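Local coordinates for enoyl CoA hydratase/isomerase (Crotonase) (Legionella pneumophila subsp. pneumophila, PDB 3I47), which probably hydrates the double bond of enoyl-CoA thioesters, as many members of the crotonase family do, and may also act as an isomerase, at residues 99-104 / 198-203; 117-122 / 177-182; 149-152 / 158-161; 219-222 / 226-229. All coordinates share one frame; numbering follows the deposited sequence. Where two conformers were deposited one is given.

Contact 1 (99-104 / 198-203); sequences PKPTIA and SQISNN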
loop_
_atom_site.group_PDB
_atom_site.type_symbol
_atom_site.label_atom_id
_atom_site.label_comp_id
_atom_site.label_asym_id
_atom_site.label_seq_id
_atom_site.Cartn_x
_atom_site.Cartn_y
_atom_site.Cartn_z
ATOM N N PRO A 99 9.509 -2.262 5.769
ATOM C CA PRO A 99 9.350 -2.372 7.232
ATOM C C PRO A 99 8.502 -1.229 7.784
ATOM O O PRO A 99 7.941 -1.352 8.879
ATOM C CB PRO A 99 10.780 -2.253 7.778
ATOM C CG PRO A 99 11.681 -2.223 6.602
ATOM C CD PRO A 99 10.884 -1.931 5.363
ATOM N N LYS A 100 8.441 -0.123 7.045
ATOM C CA LYS A 100 7.634 1.044 7.433
ATOM C C LYS A 100 6.170 0.882 6.994
ATOM O O LYS A 100 5.886 0.225 5.975
ATOM C CB LYS A 100 8.210 2.317 6.796
ATOM C CG LYS A 100 9.684 2.518 7.109
ATOM C CD LYS A 100 10.256 3.726 6.408
ATOM C CE LYS A 100 11.717 3.846 6.790
ATOM N NZ LYS A 100 12.387 5.045 6.227
ATOM N N PRO A 101 5.230 1.488 7.745
ATOM C CA PRO A 101 3.813 1.460 7.337
ATOM C C PRO A 101 3.611 2.062 5.956
ATOM O O PRO A 101 4.205 3.097 5.629
ATOM C CB PRO A 101 3.117 2.345 8.368
ATOM C CG PRO A 101 4.036 2.340 9.559
ATOM C CD PRO A 101 5.432 2.162 9.046
ATOM N N THR A 102 2.779 1.404 5.156
ATOM C CA THR A 102 2.441 1.887 3.811
ATOM C C THR A 102 0.937 2.105 3.681
ATOM O O THR A 102 0.133 1.293 4.159
ATOM C CB THR A 102 2.896 0.900 2.736
ATOM O OG1 THR A 102 2.364 -0.394 3.023
ATOM C CG2 THR A 102 4.419 0.823 2.681
ATOM N N ILE A 103 0.564 3.199 3.024
ATOM C CA ILE A 103 -0.842 3.598 2.898
ATOM C C ILE A 103 -1.108 3.951 1.449
ATOM O O ILE A 103 -0.348 4.737 0.862
ATOM C CB ILE A 103 -1.160 4.840 3.760
ATOM C CG1 ILE A 103 -0.996 4.505 5.243
ATOM C CG2 ILE A 103 -2.581 5.357 3.480
ATOM C CD1 ILE A 103 -0.971 5.732 6.134
ATOM N N ALA A 104 -2.167 3.379 0.883
ATOM C CA ALA A 104 -2.659 3.797 -0.452
ATOM C C ALA A 104 -3.884 4.686 -0.304
ATOM O O ALA A 104 -4.793 4.353 0.461
ATOM C CB ALA A 104 -3.009 2.577 -1.300
ATOM N N SER A 198 0.101 11.030 9.667
ATOM C CA SER A 198 0.845 11.766 10.694
ATOM C C SER A 198 0.668 11.113 12.059
ATOM O O SER A 198 1.637 10.972 12.820
ATOM C CB SER A 198 0.440 13.239 10.732
ATOM O OG SER A 198 0.895 13.908 9.571
ATOM N N GLN A 199 -0.554 10.684 12.369
ATOM C CA GLN A 199 -0.820 9.996 13.642
ATOM C C GLN A 199 0.012 8.726 13.823
ATOM O O GLN A 199 0.578 8.495 14.898
ATOM C CB GLN A 199 -2.310 9.718 13.810
ATOM C CG GLN A 199 -3.091 10.980 14.155
ATOM C CD GLN A 199 -4.566 10.899 13.797
ATOM O OE1 GLN A 199 -5.056 9.873 13.312
ATOM N NE2 GLN A 199 -5.287 11.997 14.035
ATOM N N ILE A 200 0.095 7.905 12.780
ATOM C CA ILE A 200 0.958 6.736 12.825
ATOM C C ILE A 200 2.438 7.142 12.969
ATOM O O ILE A 200 3.188 6.511 13.730
ATOM C CB ILE A 200 0.731 5.836 11.575
ATOM C CG1 ILE A 200 -0.716 5.322 11.569
ATOM C CG2 ILE A 200 1.706 4.671 11.564
ATOM C CD1 ILE A 200 -1.126 4.627 10.267
ATOM N N SER A 201 2.838 8.211 12.273
ATOM C CA SER A 201 4.238 8.668 12.295
ATOM C C SER A 201 4.624 9.215 13.663
ATOM O O SER A 201 5.806 9.310 13.978
ATOM C CB SER A 201 4.518 9.706 11.195
ATOM O OG SER A 201 4.034 10.992 11.550
ATOM N N ASN A 202 3.623 9.551 14.468
ATOM C CA ASN A 202 3.887 10.057 15.815
ATOM C C ASN A 202 3.800 9.012 16.921
ATOM O O ASN A 202 4.083 9.302 18.094
ATOM C CB ASN A 202 3.042 11.303 16.099
ATOM C CG ASN A 202 3.464 12.482 15.242
ATOM O OD1 ASN A 202 4.655 12.801 15.140
ATOM N ND2 ASN A 202 2.500 13.124 14.604
ATOM N N ASN A 203 3.437 7.787 16.563
ATOM C CA ASN A 203 3.559 6.678 17.503
ATOM C C ASN A 203 5.037 6.278 17.588
ATOM O O ASN A 203 5.837 6.622 16.708
ATOM C CB ASN A 203 2.691 5.485 17.074
ATOM C CG ASN A 203 1.187 5.774 17.159
ATOM O OD1 ASN A 203 0.379 5.165 16.440
ATOM N ND2 ASN A 203 0.810 6.701 18.024
#
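Pro101 and Ile200 meet through CG of the proline ring and the CG2 methyl of the isoleucine, 3.9 Å apart. The two side chains reach past each other in opposite directions, so they overlap alongside rather than end to end, and the ring atom CB of Pro101 lies nearly as close, 4.2 Å from Ile200 CG2. With CG1 of Ile200 beside the backbone N (chi1 -62°), its two branches divide the work: CG2 goes to the proline, while the extended CG1 arm carries CD1 toward Ile103. There the two isoleucines meet methyl to methyl, Ile103 CD1 lying 4.3 Å from Ile200 CD1. Ile103 has an almost identical conformation, and its chi2 of 167° stretches CD1 out toward the helix. The contact between the segments is purely apolar and modest, burying 102 Å² in all. On the helix itself, Ser201 turns its hydroxyl back to the carbonyl of Ser198, with OG donating to O over 2.7 Å from a position tilted off the carbonyl plane. The end of helix 189-201 lies over the beginning of strand 102-106, one of the parallel strands of the crotonase core sheet, and the proline just before it. Ile103 and Ile200 both also touch Val51 of strand 51-56 and Ile123 of strand 123-127, the strands flanking 102-106, and Pro101 packs on Val208 of helix 205-218.

Contact 2 (117-122 / 177-182); sequences LAAACD and LNLVQH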
loop_
_atom_site.group_PDB
_atom_site.type_symbol
_atom_site.label_atom_id
_atom_site.label_comp_id
_atom_site.label_asym_id
_atom_site.label_seq_id
_atom_site.Cartn_x
_atom_site.Cartn_y
_atom_site.Cartn_z
ATOM N N LEU A 117 -2.128 -2.171 -6.152
ATOM C CA LEU A 117 -1.327 -1.340 -5.247
ATOM C C LEU A 117 -2.008 -1.137 -3.899
ATOM O O LEU A 117 -1.346 -1.181 -2.858
ATOM C CB LEU A 117 -1.001 0.025 -5.856
ATOM C CG LEU A 117 -0.137 0.078 -7.107
ATOM C CD1 LEU A 117 0.182 1.542 -7.390
ATOM C CD2 LEU A 117 1.157 -0.735 -6.966
ATOM N N ALA A 118 -3.328 -0.932 -3.920
ATOM C CA ALA A 118 -4.104 -0.791 -2.690
ATOM C C ALA A 118 -3.969 -2.038 -1.819
ATOM O O ALA A 118 -3.829 -1.939 -0.609
ATOM C CB ALA A 118 -5.586 -0.509 -3.007
ATOM N N ALA A 119 -3.992 -3.220 -2.438
ATOM C CA ALA A 119 -3.846 -4.469 -1.695
ATOM C C ALA A 119 -2.427 -4.708 -1.157
ATOM O O ALA A 119 -2.255 -5.333 -0.110
ATOM C CB ALA A 119 -4.298 -5.649 -2.567
ATOM N N ALA A 120 -1.403 -4.225 -1.868
ATOM C CA ALA A 120 -0.026 -4.445 -1.454
ATOM C C ALA A 120 0.350 -3.591 -0.252
ATOM O O ALA A 120 1.208 -3.978 0.552
ATOM C CB ALA A 120 0.926 -4.140 -2.622
ATOM N N CYS A 121 -0.270 -2.417 -0.162
ATOM C CA CYS A 121 -0.049 -1.519 0.978
ATOM C C CYS A 121 -0.682 -2.106 2.240
ATOM O O CYS A 121 -1.617 -2.903 2.162
ATOM C CB CYS A 121 -0.640 -0.141 0.702
ATOM S SG CYS A 121 0.314 0.804 -0.519
ATOM N N ASP A 122 -0.184 -1.692 3.399
ATOM C CA ASP A 122 -0.773 -2.162 4.665
ATOM C C ASP A 122 -2.215 -1.682 4.808
ATOM O O ASP A 122 -3.077 -2.410 5.312
ATOM C CB ASP A 122 -0.017 -1.637 5.884
ATOM C CG ASP A 122 1.408 -2.118 5.963
ATOM O OD1 ASP A 122 1.686 -3.307 5.678
ATOM O OD2 ASP A 122 2.246 -1.283 6.351
ATOM N N LEU A 177 -15.112 -5.733 2.042
ATOM C CA LEU A 177 -14.206 -6.840 1.738
ATOM C C LEU A 177 -12.823 -6.714 2.357
ATOM O O LEU A 177 -12.008 -7.640 2.242
ATOM C CB LEU A 177 -14.070 -7.015 0.225
ATOM C CG LEU A 177 -15.301 -7.514 -0.532
ATOM C CD1 LEU A 177 -14.999 -7.549 -2.015
ATOM C CD2 LEU A 177 -15.769 -8.892 -0.034
ATOM N N ASN A 178 -12.566 -5.574 3.006
ATOM C CA ASN A 178 -11.288 -5.267 3.645
ATOM C C ASN A 178 -10.160 -4.916 2.670
ATOM O O ASN A 178 -8.995 -4.881 3.075
ATOM C CB ASN A 178 -10.805 -6.412 4.563
ATOM C CG ASN A 178 -11.569 -6.507 5.885
ATOM O OD1 ASN A 178 -12.386 -5.655 6.232
ATOM N ND2 ASN A 178 -11.289 -7.569 6.636
ATOM N N LEU A 179 -10.484 -4.647 1.404
ATOM C CA LEU A 179 -9.471 -4.097 0.491
ATOM C C LEU A 179 -9.097 -2.705 0.977
ATOM O O LEU A 179 -7.913 -2.341 1.004
ATOM C CB LEU A 179 -9.995 -4.036 -0.946
ATOM C CG LEU A 179 -9.025 -3.441 -1.987
ATOM C CD1 LEU A 179 -7.726 -4.233 -2.007
ATOM C CD2 LEU A 179 -9.684 -3.443 -3.357
ATOM N N VAL A 180 -10.111 -1.923 1.335
ATOM C CA VAL A 180 -9.861 -0.631 1.987
ATOM C C VAL A 180 -10.381 -0.687 3.410
ATOM O O VAL A 180 -11.376 -1.386 3.695
ATOM C CB VAL A 180 -10.454 0.595 1.230
ATOM C CG1 VAL A 180 -9.994 0.607 -0.217
ATOM C CG2 VAL A 180 -11.927 0.639 1.309
ATOM N N GLN A 181 -9.709 0.045 4.295
ATOM C CA GLN A 181 -10.084 0.058 5.718
ATOM C C GLN A 181 -10.744 1.345 6.182
ATOM O O GLN A 181 -11.204 1.422 7.336
ATOM C CB GLN A 181 -8.860 -0.218 6.592
ATOM C CG GLN A 181 -8.258 -1.606 6.444
ATOM C CD GLN A 181 -6.977 -1.622 5.636
ATOM O OE1 GLN A 181 -6.869 -0.969 4.606
ATOM N NE2 GLN A 181 -5.995 -2.386 6.106
ATOM N N HIS A 182 -10.776 2.355 5.303
ATOM C CA HIS A 182 -11.412 3.636 5.571
ATOM C C HIS A 182 -12.054 4.137 4.296
ATOM O O HIS A 182 -11.457 4.046 3.223
ATOM C CB HIS A 182 -10.381 4.677 6.027
ATOM C CG HIS A 182 -9.611 4.262 7.237
ATOM N ND1 HIS A 182 -10.068 4.477 8.518
ATOM C CD2 HIS A 182 -8.429 3.610 7.359
ATOM C CE1 HIS A 182 -9.191 3.990 9.379
ATOM N NE2 HIS A 182 -8.194 3.449 8.703
#
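The carboxamide of Gln181 joins the two segments, its NE2 donating to the backbone O of Asp122 over 3.0 Å. The bond is fairly straight, with an N-H...O angle of 158°, and the nitrogen lies in the carbonyl plane on a lone pair of that oxygen; the oxygen in turn lies close to the amide plane of Gln181. In the crotonase fold this links the loop leading into the edge strand 182-184 with the turn between helix 113-120 and strand 123-127, the neighbouring strand of the main sheet. The other end of the same amide is held as well: OE1 of Gln181 accepts from the backbone N of Ala124, so both polar atoms have partners on the chain around strand 123-127 and the rotation of the group is fixed. A bend at chi2 (104°) brings the amide round to this position.

The carboxylate of Asp122 serves a different connection, a salt bridge from OD2 to Lys212 of helix 205-218, while the backbone N of Asp122 is bound by Thr102 OG1. Asn178 closes helix 171-176 with a Schellman motif, its positive phi turning the chain toward the buried Leu179. That leucine supplies the apolar half of the contact. Its CG is swung opposite the backbone N (chi1 179°), which brings the end of the side chain nearer the helix than its first bond would suggest. Leu179 CD1 rests 3.8 Å from Ala119 CB and 4.4 Å from Ala118 CB.

Contact 3 (149-152 / 158-161); sequences YVVR and AAKM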
loop_
_atom_site.group_PDB
_atom_site.type_symbol
_atom_site.label_atom_id
_atom_site.label_comp_id
_atom_site.label_asym_id
_atom_site.label_seq_id
_atom_site.Cartn_x
_atom_site.Cartn_y
_atom_site.Cartn_z
ATOM N N TYR A 149 -1.368 -10.495 -3.398
ATOM C CA TYR A 149 -1.710 -9.378 -2.518
ATOM C C TYR A 149 -3.216 -9.223 -2.386
ATOM O O TYR A 149 -3.720 -9.005 -1.286
ATOM C CB TYR A 149 -1.064 -8.093 -3.048
ATOM C CG TYR A 149 0.401 -8.325 -3.324
ATOM C CD1 TYR A 149 1.334 -8.282 -2.284
ATOM C CD2 TYR A 149 0.848 -8.628 -4.617
ATOM C CE1 TYR A 149 2.690 -8.522 -2.528
ATOM C CE2 TYR A 149 2.202 -8.874 -4.867
ATOM C CZ TYR A 149 3.111 -8.816 -3.810
ATOM O OH TYR A 149 4.444 -9.047 -4.055
ATOM N N VAL A 150 -3.929 -9.366 -3.501
ATOM C CA VAL A 150 -5.386 -9.257 -3.468
ATOM C C VAL A 150 -5.980 -10.421 -2.643
ATOM O O VAL A 150 -6.843 -10.210 -1.783
ATOM C CB VAL A 150 -5.986 -9.242 -4.890
ATOM C CG1 VAL A 150 -7.517 -9.264 -4.821
ATOM C CG2 VAL A 150 -5.493 -7.995 -5.662
ATOM N N VAL A 151 -5.507 -11.636 -2.893
ATOM C CA VAL A 151 -6.043 -12.795 -2.156
ATOM C C VAL A 151 -5.745 -12.643 -0.660
ATOM O O VAL A 151 -6.616 -12.937 0.161
ATOM C CB VAL A 151 -5.511 -14.121 -2.716
ATOM C CG1 VAL A 151 -5.875 -15.307 -1.804
ATOM C CG2 VAL A 151 -6.060 -14.351 -4.131
ATOM N N ARG A 152 -4.552 -12.152 -0.311
ATOM C CA ARG A 152 -4.232 -11.898 1.103
ATOM C C ARG A 152 -5.177 -10.867 1.731
ATOM O O ARG A 152 -5.644 -11.050 2.861
ATOM C CB ARG A 152 -2.773 -11.463 1.278
ATOM C CG ARG A 152 -2.383 -11.296 2.750
ATOM C CD ARG A 152 -0.889 -11.115 2.898
ATOM N NE ARG A 152 -0.432 -9.841 2.345
ATOM C CZ ARG A 152 0.844 -9.462 2.296
ATOM N NH1 ARG A 152 1.802 -10.270 2.757
ATOM N NH2 ARG A 152 1.167 -8.279 1.781
ATOM N N ALA A 158 -13.585 -14.032 -2.262
ATOM C CA ALA A 158 -13.961 -12.778 -2.900
ATOM C C ALA A 158 -13.059 -12.504 -4.086
ATOM O O ALA A 158 -13.531 -12.055 -5.139
ATOM C CB ALA A 158 -13.881 -11.635 -1.902
ATOM N N ALA A 159 -11.766 -12.805 -3.925
ATOM C CA ALA A 159 -10.804 -12.556 -5.003
ATOM C C ALA A 159 -11.148 -13.382 -6.233
ATOM O O ALA A 159 -11.190 -12.859 -7.347
ATOM C CB ALA A 159 -9.376 -12.851 -4.551
ATOM N N LYS A 160 -11.415 -14.671 -6.025
ATOM C CA LYS A 160 -11.776 -15.566 -7.115
ATOM C C LYS A 160 -12.997 -15.016 -7.866
ATOM O O LYS A 160 -13.000 -14.953 -9.092
ATOM C CB LYS A 160 -12.057 -16.968 -6.569
ATOM C CG LYS A 160 -12.065 -18.028 -7.635
ATOM C CD LYS A 160 -12.494 -19.416 -7.148
ATOM C CE LYS A 160 -12.284 -19.660 -5.689
ATOM N NZ LYS A 160 -13.628 -19.791 -5.063
ATOM N N MET A 161 -14.026 -14.603 -7.119
ATOM C CA MET A 161 -15.230 -14.027 -7.730
ATOM C C MET A 161 -14.890 -12.840 -8.619
ATOM O O MET A 161 -15.297 -12.785 -9.785
ATOM C CB MET A 161 -16.210 -13.568 -6.643
ATOM C CG MET A 161 -17.438 -12.826 -7.173
ATOM S SD MET A 161 -18.597 -12.325 -5.851
ATOM C CE MET A 161 -17.873 -10.786 -5.340
#
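Ala159 presses its CB methyl against two consecutive valines of the preceding helix, and this small cluster makes the whole contact. The nearer partner is Val151, whose CG2 lies 3.7 Å from Ala159 CB; Val150 follows, with its CG1 at 4.0 Å from the same methyl. Different branches do the touching. Both valines place CG1 opposite the backbone N, with chi1 of 175° in Val150 and 170° in Val151, yet Val150 offers that CG1 branch whereas Val151 offers CG2, the branch beside its backbone N. The residues are successive on the helix and face different ways, Val150 directing its CB at the other segment, and the change of branch lets both reach one methyl. The small alanine allows a close backbone approach, with the CA atoms of Val151 and Ala159 only 5.6 Å apart.

The contact joins two consecutive helices, 147-154 and 156-165, linked by a very short turn within the crotonase fold, and the first turn of helix 156-165 packs against helix 147-154. The inner side of this pair is closed by Val150, which also touches Ala119 of helix 113-120 and Phe134.

The close Val151 contact sits at the partly exposed margin, and beyond it the packing is looser. Lys160, the residue after Ala159, runs away from the valines into an exposed position. Met161 is likewise exposed, although it also touches Glu167, and the exposed Arg152 extends from the first helix toward Ser96 of helix 78-97.

Contact 4 (219-222 / 226-229); sequences ANKK and ELVR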
loop_
_atom_site.group_PDB
_atom_site.type_symbol
_atom_site.label_atom_id
_atom_site.label_comp_id
_atom_site.label_asym_id
_atom_site.label_seq_id
_atom_site.Cartn_x
_atom_site.Cartn_y
_atom_site.Cartn_z
ATOM N N ALA A 219 0.706 -14.567 12.235
ATOM C CA ALA A 219 -0.321 -14.987 11.288
ATOM C C ALA A 219 -0.127 -16.439 10.856
ATOM O O ALA A 219 0.984 -16.857 10.518
ATOM C CB ALA A 219 -0.353 -14.053 10.079
ATOM N N ASN A 220 -1.209 -17.211 10.916
ATOM C CA ASN A 220 -1.201 -18.617 10.473
ATOM C C ASN A 220 -0.210 -19.547 11.209
ATOM O O ASN A 220 0.127 -20.623 10.704
ATOM C CB ASN A 220 -0.978 -18.710 8.947
ATOM C CG ASN A 220 -1.730 -17.630 8.168
ATOM O OD1 ASN A 220 -1.118 -16.785 7.501
ATOM N ND2 ASN A 220 -3.057 -17.644 8.262
ATOM N N LYS A 221 0.276 -19.132 12.382
ATOM C CA LYS A 221 1.045 -20.033 13.248
ATOM C C LYS A 221 0.127 -20.667 14.276
ATOM O O LYS A 221 -0.832 -20.041 14.722
ATOM C CB LYS A 221 2.184 -19.303 13.962
ATOM C CG LYS A 221 3.345 -18.992 13.047
ATOM C CD LYS A 221 4.581 -18.595 13.812
ATOM C CE LYS A 221 5.798 -18.571 12.886
ATOM N NZ LYS A 221 5.626 -17.623 11.750
ATOM N N LYS A 222 0.424 -21.914 14.643
ATOM C CA LYS A 222 -0.325 -22.612 15.677
ATOM C C LYS A 222 -0.167 -21.867 17.004
ATOM O O LYS A 222 0.939 -21.470 17.370
ATOM C CB LYS A 222 0.168 -24.059 15.801
ATOM C CG LYS A 222 -0.630 -24.921 16.765
ATOM C CD LYS A 222 -0.045 -26.316 16.862
ATOM C CE LYS A 222 -0.803 -27.141 17.879
ATOM N NZ LYS A 222 -0.253 -28.525 17.993
ATOM N N GLU A 226 4.808 -22.875 22.825
ATOM C CA GLU A 226 5.963 -22.236 22.184
ATOM C C GLU A 226 5.668 -20.785 21.774
ATOM O O GLU A 226 6.455 -19.880 22.070
ATOM C CB GLU A 226 6.438 -23.053 20.970
ATOM C CG GLU A 226 7.705 -22.518 20.305
ATOM C CD GLU A 226 8.210 -23.420 19.181
ATOM O OE1 GLU A 226 7.683 -23.332 18.052
ATOM O OE2 GLU A 226 9.143 -24.211 19.432
ATOM N N LEU A 227 4.541 -20.568 21.097
ATOM C CA LEU A 227 4.186 -19.233 20.630
ATOM C C LEU A 227 3.877 -18.292 21.794
ATOM O O LEU A 227 4.272 -17.117 21.769
ATOM C CB LEU A 227 3.011 -19.271 19.639
ATOM C CG LEU A 227 2.712 -17.931 18.947
ATOM C CD1 LEU A 227 3.858 -17.513 18.032
ATOM C CD2 LEU A 227 1.407 -18.008 18.160
ATOM N N VAL A 228 3.183 -18.808 22.808
ATOM C CA VAL A 228 2.882 -18.012 24.005
ATOM C C VAL A 228 4.186 -17.499 24.646
ATOM O O VAL A 228 4.324 -16.297 24.907
ATOM C CB VAL A 228 2.042 -18.806 25.032
ATOM C CG1 VAL A 228 1.815 -17.979 26.305
ATOM C CG2 VAL A 228 0.705 -19.209 24.421
ATOM N N ARG A 229 5.146 -18.403 24.848
ATOM C CA ARG A 229 6.439 -18.041 25.434
ATOM C C ARG A 229 7.179 -17.030 24.562
ATOM O O ARG A 229 7.763 -16.071 25.072
ATOM C CB ARG A 229 7.312 -19.285 25.651
ATOM C CG ARG A 229 6.795 -20.238 26.716
ATOM C CD ARG A 229 7.829 -21.314 27.062
ATOM N NE ARG A 229 8.261 -22.088 25.898
ATOM C CZ ARG A 229 7.722 -23.246 25.521
ATOM N NH1 ARG A 229 6.719 -23.769 26.207
ATOM N NH2 ARG A 229 8.187 -23.879 24.453
#
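The turn between helices 205-218 and 225-240, part of the C-terminal helical region of this crotonase-family chain, is spanned by a surface contact in which Leu227 reaches back to the loop. Its side chain is directed at the loop, with CG opposite the backbone N (chi1 -171°), and the two methyls at its end go to different residues. CD1 meets the aliphatic stem of Lys221, whose CD is 4.4 Å away from it, a loose van der Waals contact. CD2 takes the other direction, to the backbone carbonyl of Lys222, and packs more closely. The lysines thus contribute a carbonyl and methylene groups to the contact rather than their charges.

The charged ends lead elsewhere. Lys221 starts toward the helix, but its ammonium turns back to the end of helix 205-218, where NZ donates to the carbonyl O of Tyr217 and also makes a cation-pi contact with that tyrosine's ring. Lys222 is fully extended along its side chain and carries its terminal NZ away from Leu227. At the start of the second helix, the backbone N of Leu227 is bound by Asp224 OD1, which ties the first turn to the loop just before it. The same leucine covers the Lys222 carbonyl with more than its tip, so one side of that oxygen rests against aliphatic carbon: Leu227 CB lies 3.8 Å from Lys222 O, and Leu227 CD2 comes closer still, to 3.6 Å from Lys222 O.

Overall arrangement
Contacts 1, 2 and 3 are buried, whereas contact 4 lies on the surface, its centre about 26 Å from the centre of the chain. Contacts 1 and 2 share the main sheet and touch where strand 102-106 runs beside the turn after helix 113-120. Contact 3 continues from contact 2 through the packing of helix 113-120 on helix 147-154, and of Leu177 on Ala158, but does not touch contact 1, lying across the chain's centre from it. Contact 4 touches none of the others. The chemistry follows position: contacts 1 and 3 rely on methyl packing, contact 2 adds a polar amide link at the sheet's edge, and contact 4 sets a leucine against a carbonyl and a lysine stem.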